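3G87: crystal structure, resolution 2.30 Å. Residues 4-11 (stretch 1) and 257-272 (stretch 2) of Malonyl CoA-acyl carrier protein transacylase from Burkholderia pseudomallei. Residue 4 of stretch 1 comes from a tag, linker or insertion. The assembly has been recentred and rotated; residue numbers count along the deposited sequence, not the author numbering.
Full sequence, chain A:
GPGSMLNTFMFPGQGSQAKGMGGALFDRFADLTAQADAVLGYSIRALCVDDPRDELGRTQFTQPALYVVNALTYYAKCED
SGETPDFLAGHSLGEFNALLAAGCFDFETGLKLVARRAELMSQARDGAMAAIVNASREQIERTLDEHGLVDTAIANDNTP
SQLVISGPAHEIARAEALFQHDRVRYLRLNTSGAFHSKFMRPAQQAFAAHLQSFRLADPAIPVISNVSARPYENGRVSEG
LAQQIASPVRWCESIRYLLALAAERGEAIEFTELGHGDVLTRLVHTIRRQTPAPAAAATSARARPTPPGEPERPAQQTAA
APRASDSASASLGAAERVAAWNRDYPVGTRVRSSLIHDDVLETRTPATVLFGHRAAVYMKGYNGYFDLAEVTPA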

ATOM      1  N   SER A   4     -11.648 -13.249 -17.377  1.00 39.28           N
ATOM      2  CA  SER A   4     -10.685 -13.490 -16.279  1.00 39.28           C
ATOM      3  C   SER A   4      -9.316 -13.647 -16.940  1.00 38.83           C
ATOM      4  O   SER A   4      -8.704 -12.641 -17.219  1.00 39.48           O
ATOM      5  CB  SER A   4     -11.118 -14.688 -15.422  1.00 40.38           C
ATOM      6  OG  SER A   4     -12.403 -14.443 -14.830  1.00 42.38           O
ATOM      7  N   MET A   5      -8.850 -14.874 -17.226  1.00 38.03           N
ATOM      8  CA  MET A   5      -7.632 -15.123 -18.087  1.00 36.54           C
ATOM      9  C   MET A   5      -6.300 -14.779 -17.362  1.00 33.52           C
ATOM     10  O   MET A   5      -5.924 -15.518 -16.463  1.00 33.44           O
ATOM     11  CB  MET A   5      -7.790 -14.467 -19.483  1.00 38.26           C
ATOM     12  CG  MET A   5      -7.159 -15.140 -20.714  1.00 40.99           C
ATOM     13  SD  MET A   5      -7.304 -16.953 -20.789  1.00 52.78           S
ATOM     14  CE  MET A   5      -8.983 -17.292 -21.414  1.00 46.85           C
ATOM     15  N   LEU A   6      -5.603 -13.702 -17.717  1.00 29.96           N
ATOM     16  CA  LEU A   6      -4.420 -13.271 -16.929  1.00 26.65           C
ATOM     17  C   LEU A   6      -4.872 -12.829 -15.556  1.00 25.52           C
ATOM     18  O   LEU A   6      -5.840 -12.098 -15.460  1.00 25.87           O
ATOM     19  CB  LEU A   6      -3.726 -12.097 -17.575  1.00 25.43           C
ATOM     20  CG  LEU A   6      -2.950 -12.264 -18.860  1.00 24.97           C
ATOM     21  CD1 LEU A   6      -2.742 -10.905 -19.494  1.00 21.23           C
ATOM     22  CD2 LEU A   6      -1.589 -12.907 -18.567  1.00 25.63           C
ATOM     23  N   ASN A   7      -4.184 -13.257 -14.493  1.00 24.34           N
ATOM     24  CA  ASN A   7      -4.609 -12.953 -13.115  1.00 21.91           C
ATOM     25  C   ASN A   7      -3.593 -12.077 -12.345  1.00 20.85           C
ATOM     26  O   ASN A   7      -2.417 -12.434 -12.234  1.00 20.28           O
ATOM     27  CB  ASN A   7      -4.806 -14.277 -12.415  1.00 21.58           C
ATOM     28  CG  ASN A   7      -5.504 -14.167 -11.057  1.00 22.51           C
ATOM     29  OD1 ASN A   7      -5.997 -13.115 -10.614  1.00 23.87           O
ATOM     30  ND2 ASN A   7      -5.573 -15.310 -10.394  1.00 20.97           N
ATOM     31  N   THR A   8      -4.063 -10.975 -11.820  1.00 18.55           N
ATOM     32  CA  THR A   8      -3.311 -10.108 -10.958  1.00 17.94           C
ATOM     33  C   THR A   8      -3.667 -10.271  -9.489  1.00 17.22           C
ATOM     34  O   THR A   8      -4.740 -10.054  -9.122  1.00 16.35           O
ATOM     35  CB  THR A   8      -3.485  -8.622 -11.321  1.00 17.43           C
ATOM     36  OG1 THR A   8      -3.082  -8.397 -12.650  1.00 18.92           O
ATOM     37  CG2 THR A   8      -2.670  -7.814 -10.472  1.00 16.83           C
ATOM     38  N   PHE A   9      -2.730 -10.675  -8.677  1.00 16.58           N
ATOM     39  CA  PHE A   9      -2.903 -10.662  -7.244  1.00 16.39           C
ATOM     40  C   PHE A   9      -2.491  -9.290  -6.704  1.00 16.12           C
ATOM     41  O   PHE A   9      -1.479  -8.767  -7.037  1.00 15.86           O
ATOM     42  CB  PHE A   9      -2.124 -11.782  -6.528  1.00 17.31           C
ATOM     43  CG  PHE A   9      -2.644 -13.196  -6.730  1.00 18.46           C
ATOM     44  CD1 PHE A   9      -3.644 -13.506  -7.592  1.00 19.69           C
ATOM     45  CD2 PHE A   9      -2.100 -14.218  -6.027  1.00 23.80           C
ATOM     46  CE1 PHE A   9      -4.074 -14.777  -7.750  1.00 20.88           C
ATOM     47  CE2 PHE A   9      -2.545 -15.492  -6.168  1.00 25.79           C
ATOM     48  CZ  PHE A   9      -3.543 -15.761  -7.060  1.00 23.22           C
ATOM     49  N   MET A  10      -3.353  -8.726  -5.892  1.00 15.26           N
ATOM     50  CA  MET A  10      -3.222  -7.418  -5.319  1.00 14.96           C
ATOM     51  C   MET A  10      -3.449  -7.369  -3.814  1.00 14.80           C
ATOM     52  O   MET A  10      -4.285  -8.020  -3.312  1.00 15.17           O
ATOM     53  CB  MET A  10      -4.036  -6.376  -6.103  1.00 15.02           C
ATOM     54  CG  MET A  10      -5.526  -6.410  -6.034  1.00 13.02           C
ATOM     55  SD  MET A  10      -6.268  -5.318  -7.167  1.00 16.41           S
ATOM     56  CE  MET A  10      -7.908  -5.440  -6.693  1.00  7.19           C
ATOM     57  N   PHE A  11      -2.632  -6.613  -3.121  1.00 14.54           N
ATOM     58  CA  PHE A  11      -2.581  -6.564  -1.667  1.00 14.18           C
ATOM     59  C   PHE A  11      -2.823  -5.177  -1.104  1.00 14.74           C
ATOM     60  O   PHE A  11      -2.197  -4.279  -1.491  1.00 15.57           O
ATOM     61  CB  PHE A  11      -1.262  -7.128  -1.179  1.00 14.66           C
ATOM     62  CG  PHE A  11      -0.924  -8.448  -1.769  1.00 16.74           C
ATOM     63  CD1 PHE A  11      -1.287  -9.608  -1.148  1.00 15.24           C
ATOM     64  CD2 PHE A  11      -0.263  -8.527  -2.968  1.00 16.84           C
ATOM     65  CE1 PHE A  11      -0.997 -10.776  -1.686  1.00 15.71           C
ATOM     66  CE2 PHE A  11       0.004  -9.699  -3.519  1.00 18.02           C
ATOM     67  CZ  PHE A  11      -0.335 -10.830  -2.866  1.00 17.26           C
ATOM     68  N   TYR A 257      -1.624   0.463 -16.440  1.00 20.97           N
ATOM     69  CA  TYR A 257      -0.555  -0.215 -17.128  1.00 20.33           C
ATOM     70  C   TYR A 257      -0.921  -1.689 -17.300  1.00 19.82           C
ATOM     71  O   TYR A 257      -0.672  -2.247 -18.351  1.00 19.80           O
ATOM     72  CB  TYR A 257       0.787  -0.080 -16.383  1.00 20.38           C
ATOM     73  CG  TYR A 257       1.914  -0.893 -17.014  1.00 21.27           C
ATOM     74  CD1 TYR A 257       2.544  -0.446 -18.178  1.00 21.50           C
ATOM     75  CD2 TYR A 257       2.330  -2.122 -16.464  1.00 21.65           C
ATOM     76  CE1 TYR A 257       3.577  -1.206 -18.779  1.00 24.02           C
ATOM     77  CE2 TYR A 257       3.386  -2.878 -17.051  1.00 22.36           C
ATOM     78  CZ  TYR A 257       4.019  -2.402 -18.197  1.00 22.22           C
ATOM     79  OH  TYR A 257       5.063  -3.117 -18.819  1.00 24.64           O
ATOM     80  N   LEU A 258      -1.517  -2.319 -16.293  1.00 19.00           N
ATOM     81  CA  LEU A 258      -1.902  -3.720 -16.463  1.00 19.81           C
ATOM     82  C   LEU A 258      -2.992  -3.890 -17.475  1.00 20.57           C
ATOM     83  O   LEU A 258      -2.927  -4.838 -18.249  1.00 20.58           O
ATOM     84  CB  LEU A 258      -2.334  -4.397 -15.148  1.00 19.24           C
ATOM     85  CG  LEU A 258      -1.143  -4.404 -14.173  1.00 18.89           C
ATOM     86  CD1 LEU A 258      -1.546  -4.742 -12.734  1.00 14.02           C
ATOM     87  CD2 LEU A 258       0.018  -5.250 -14.691  1.00 16.13           C
ATOM     88  N   LEU A 259      -3.993  -3.001 -17.461  1.00 21.40           N
ATOM     89  CA  LEU A 259      -5.099  -3.068 -18.440  1.00 23.52           C
ATOM     90  C   LEU A 259      -4.609  -3.003 -19.901  1.00 24.49           C
ATOM     91  O   LEU A 259      -5.033  -3.813 -20.724  1.00 24.97           O
ATOM     92  CB  LEU A 259      -6.133  -1.964 -18.177  1.00 23.56           C
ATOM     93  CG  LEU A 259      -6.863  -2.033 -16.819  1.00 22.76           C
ATOM     94  CD1 LEU A 259      -7.813  -0.903 -16.674  1.00 22.47           C
ATOM     95  CD2 LEU A 259      -7.614  -3.352 -16.622  1.00 22.56           C
ATOM     96  N   ALA A 260      -3.701  -2.056 -20.192  1.00 25.41           N
ATOM     97  CA  ALA A 260      -3.057  -1.897 -21.523  1.00 25.31           C
ATOM     98  C   ALA A 260      -2.159  -3.082 -21.909  1.00 25.60           C
ATOM     99  O   ALA A 260      -2.133  -3.514 -23.063  1.00 25.99           O
ATOM    100  CB  ALA A 260      -2.242  -0.607 -21.569  1.00 23.94           C
ATOM    101  N   LEU A 261      -1.432  -3.623 -20.948  1.00 26.11           N
ATOM    102  CA  LEU A 261      -0.653  -4.810 -21.234  1.00 27.04           C
ATOM    103  C   LEU A 261      -1.523  -6.030 -21.642  1.00 27.62           C
ATOM    104  O   LEU A 261      -1.201  -6.737 -22.616  1.00 28.83           O
ATOM    105  CB  LEU A 261       0.229  -5.140 -20.056  1.00 26.81           C
ATOM    106  CG  LEU A 261       1.384  -6.100 -20.359  1.00 29.31           C
ATOM    107  CD1 LEU A 261       2.231  -5.608 -21.581  1.00 32.32           C
ATOM    108  CD2 LEU A 261       2.247  -6.273 -19.109  1.00 25.70           C
ATOM    109  N   ALA A 262      -2.596  -6.289 -20.925  1.00 27.52           N
ATOM    110  CA  ALA A 262      -3.509  -7.354 -21.257  1.00 27.91           C
ATOM    111  C   ALA A 262      -4.044  -7.208 -22.663  1.00 28.89           C
ATOM    112  O   ALA A 262      -4.159  -8.141 -23.372  1.00 27.42           O
ATOM    113  CB  ALA A 262      -4.592  -7.408 -20.298  1.00 26.61           C
ATOM    114  N   ALA A 263      -4.352  -5.987 -23.031  1.00 29.78           N
ATOM    115  CA  ALA A 263      -4.946  -5.710 -24.301  1.00 31.25           C
ATOM    116  C   ALA A 263      -3.954  -5.935 -25.441  1.00 32.15           C
ATOM    117  O   ALA A 263      -4.272  -6.574 -26.416  1.00 32.27           O
ATOM    118  CB  ALA A 263      -5.555  -4.321 -24.318  1.00 29.32           C
ATOM    119  N   GLU A 264      -2.761  -5.433 -25.271  1.00 33.21           N
ATOM    120  CA  GLU A 264      -1.705  -5.626 -26.215  1.00 35.67           C
ATOM    121  C   GLU A 264      -1.525  -7.100 -26.482  1.00 35.21           C
ATOM    122  O   GLU A 264      -1.297  -7.493 -27.570  1.00 36.92           O
ATOM    123  CB  GLU A 264      -0.383  -5.021 -25.719  1.00 36.18           C
ATOM    124  CG  GLU A 264      -0.177  -3.541 -25.963  1.00 41.51           C
ATOM    125  CD  GLU A 264       0.922  -2.941 -25.080  1.00 49.72           C
ATOM    126  OE1 GLU A 264       0.641  -2.020 -24.277  1.00 50.65           O
ATOM    127  OE2 GLU A 264       2.070  -3.400 -25.177  1.00 51.39           O
ATOM    128  N   ARG A 265      -1.618  -7.904 -25.465  1.00 33.98           N
ATOM    129  CA  ARG A 265      -1.566  -9.311 -25.620  1.00 33.04           C
ATOM    130  C   ARG A 265      -2.893  -9.958 -26.001  1.00 33.01           C
ATOM    131  O   ARG A 265      -2.959 -11.108 -25.965  1.00 33.87           O
ATOM    132  CB  ARG A 265      -1.087  -9.946 -24.332  1.00 32.32           C
ATOM    133  CG  ARG A 265       0.360  -9.923 -24.073  1.00 32.27           C
ATOM    134  CD  ARG A 265       0.720  -9.606 -22.673  1.00 31.58           C
ATOM    135  NE  ARG A 265       1.071 -10.733 -21.838  1.00 32.36           N
ATOM    136  CZ  ARG A 265       2.048 -10.737 -20.942  1.00 32.38           C
ATOM    137  NH1 ARG A 265       2.271 -11.806 -20.244  1.00 29.60           N
ATOM    138  NH2 ARG A 265       2.799  -9.691 -20.756  1.00 27.40           N
ATOM    139  N   GLY A 266      -3.932  -9.227 -26.335  1.00 32.82           N
ATOM    140  CA  GLY A 266      -5.229  -9.812 -26.570  1.00 32.42           C
ATOM    141  C   GLY A 266      -5.731 -10.774 -25.517  1.00 32.87           C
ATOM    142  O   GLY A 266      -6.237 -11.816 -25.822  1.00 32.98           O
ATOM    143  N   GLU A 267      -5.574 -10.445 -24.259  1.00 31.29           N
ATOM    144  CA  GLU A 267      -6.017 -11.338 -23.242  1.00 30.79           C
ATOM    145  C   GLU A 267      -6.929 -10.598 -22.325  1.00 29.30           C
ATOM    146  O   GLU A 267      -6.869  -9.424 -22.248  1.00 29.72           O
ATOM    147  CB  GLU A 267      -4.838 -11.911 -22.481  1.00 31.19           C
ATOM    148  CG  GLU A 267      -4.601 -13.385 -22.719  1.00 35.48           C
ATOM    149  CD  GLU A 267      -3.299 -13.877 -22.189  1.00 38.02           C
ATOM    150  OE1 GLU A 267      -3.289 -14.912 -21.574  1.00 39.14           O
ATOM    151  OE2 GLU A 267      -2.278 -13.258 -22.385  1.00 43.88           O
ATOM    152  N   ALA A 268      -7.779 -11.291 -21.620  1.00 27.70           N
ATOM    153  CA  ALA A 268      -8.554 -10.642 -20.605  1.00 26.26           C
ATOM    154  C   ALA A 268      -7.738 -10.579 -19.319  1.00 25.02           C
ATOM    155  O   ALA A 268      -6.765 -11.236 -19.191  1.00 26.02           O
ATOM    156  CB  ALA A 268      -9.836 -11.336 -20.402  1.00 25.79           C
ATOM    157  N   ILE A 269      -8.152  -9.756 -18.392  1.00 22.78           N
ATOM    158  CA  ILE A 269      -7.441  -9.585 -17.116  1.00 19.70           C
ATOM    159  C   ILE A 269      -8.404  -9.429 -15.913  1.00 19.87           C
ATOM    160  O   ILE A 269      -9.402  -8.710 -15.967  1.00 18.91           O
ATOM    161  CB  ILE A 269      -6.422  -8.436 -17.162  1.00 19.48           C
ATOM    162  CG1 ILE A 269      -5.535  -8.444 -15.919  1.00 18.01           C
ATOM    163  CG2 ILE A 269      -7.062  -7.041 -17.439  1.00 13.29           C
ATOM    164  CD1 ILE A 269      -4.122  -7.950 -16.237  1.00 22.16           C
ATOM    165  N   GLU A 270      -8.118 -10.172 -14.854  1.00 18.70           N
ATOM    166  CA  GLU A 270      -8.856 -10.025 -13.593  1.00 18.37           C
ATOM    167  C   GLU A 270      -7.892  -9.677 -12.438  1.00 16.61           C
ATOM    168  O   GLU A 270      -6.683  -9.884 -12.550  1.00 16.21           O
ATOM    169  CB  GLU A 270      -9.614 -11.313 -13.283  1.00 17.05           C
ATOM    170  CG  GLU A 270      -8.687 -12.485 -13.098  1.00 20.12           C
ATOM    171  CD  GLU A 270      -9.358 -13.700 -12.486  1.00 26.01           C
ATOM    172  OE1 GLU A 270     -10.229 -13.560 -11.597  1.00 29.77           O
ATOM    173  OE2 GLU A 270      -8.977 -14.812 -12.876  1.00 29.28           O
ATOM    174  N   PHE A 271      -8.459  -9.207 -11.333  1.00 16.36           N
ATOM    175  CA  PHE A 271      -7.750  -8.691 -10.160  1.00 16.46           C
ATOM    176  C   PHE A 271      -8.248  -9.334  -8.876  1.00 17.73           C
ATOM    177  O   PHE A 271      -9.424  -9.240  -8.487  1.00 19.02           O
ATOM    178  CB  PHE A 271      -7.873  -7.156 -10.079  1.00 14.43           C
ATOM    179  CG  PHE A 271      -7.265  -6.455 -11.275  1.00 15.37           C
ATOM    180  CD1 PHE A 271      -5.937  -6.041 -11.269  1.00 11.49           C
ATOM    181  CD2 PHE A 271      -8.027  -6.236 -12.435  1.00 14.31           C
ATOM    182  CE1 PHE A 271      -5.405  -5.444 -12.406  1.00 10.48           C
ATOM    183  CE2 PHE A 271      -7.487  -5.660 -13.552  1.00  9.37           C
ATOM    184  CZ  PHE A 271      -6.179  -5.256 -13.517  1.00 12.29           C
ATOM    185  N   THR A 272      -7.359 -10.012  -8.193  1.00 18.73           N
ATOM    186  CA  THR A 272      -7.794 -10.712  -7.024  1.00 18.47           C
ATOM    187  C   THR A 272      -7.172 -10.027  -5.810  1.00 17.90           C
ATOM    188  O   THR A 272      -5.952 -10.062  -5.667  1.00 17.04           O
ATOM    189  CB  THR A 272      -7.346 -12.141  -7.081  1.00 19.92           C
ATOM    190  OG1 THR A 272      -7.732 -12.730  -8.348  1.00 22.00           O
ATOM    191  CG2 THR A 272      -7.941 -12.939  -5.851  1.00 21.40           C
TER

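Strands 6-11 and 269-272 lie side by side as parallel neighbours in a sheet, their directions 26° apart, although any two residues that touch are at least 250 positions apart in sequence. The backbone ladder runs Leu6 N to Ala268 O (3.1 Å), Glu270 N to Leu6 O (3.0 Å), Thr8 N to Glu270 O (2.9 Å), Thr272 N to Thr8 O (2.8 Å) and Met10 N to Thr272 O (2.9 Å). The first of these hydrogen bonds is the most bent, 143° at the hydrogen. Before it the pairing fails: Ser4, a tag residue, brings its O within 3.2 Å of Ile269 N, but at a poor angle for a hydrogen bond. Met5 directs its CA-to-CB bond toward the other stretch, with Met5 CB 3.9 Å from Ala268 CB, but the end of its side chain leads away.

Side chains alternate between the two faces. Leu6, Thr8, Ile269 and Phe271 share the face that meets helix 257-264. Leu6, in m,t, places CD1 4.0 Å from Ala262 CB, an apolar contact between strand and helix, while Leu6 CG packs 3.7 Å from Glu267 CD. Thr8, with chi1 m, sets OG1 among carbons, 3.8 Å from Ile269 CD1 and 4.0 Å from Leu258 CD1; this buried hydroxyl has no polar partner in the model. Thr8 CB lies 3.6 Å from Phe271 CD1, and the Phe271 ring (chi1 m, chi2 -91°) is approached obliquely. Met10, extended beyond chi1 (p,t,t), carries CE to 3.8 Å from Phe271 CB, with its sulfur oblique to the ring.

On the face of Asn7, Glu270, Phe9 and Thr272, the one side-chain hydrogen bond between the stretches forms. Asn7 in t reaches across the strands, and Thr272 in m donates from OG1 to Asn7 OD1 at 2.9 Å. Thr272 CB also sits 4.0 Å from Phe9 CD1.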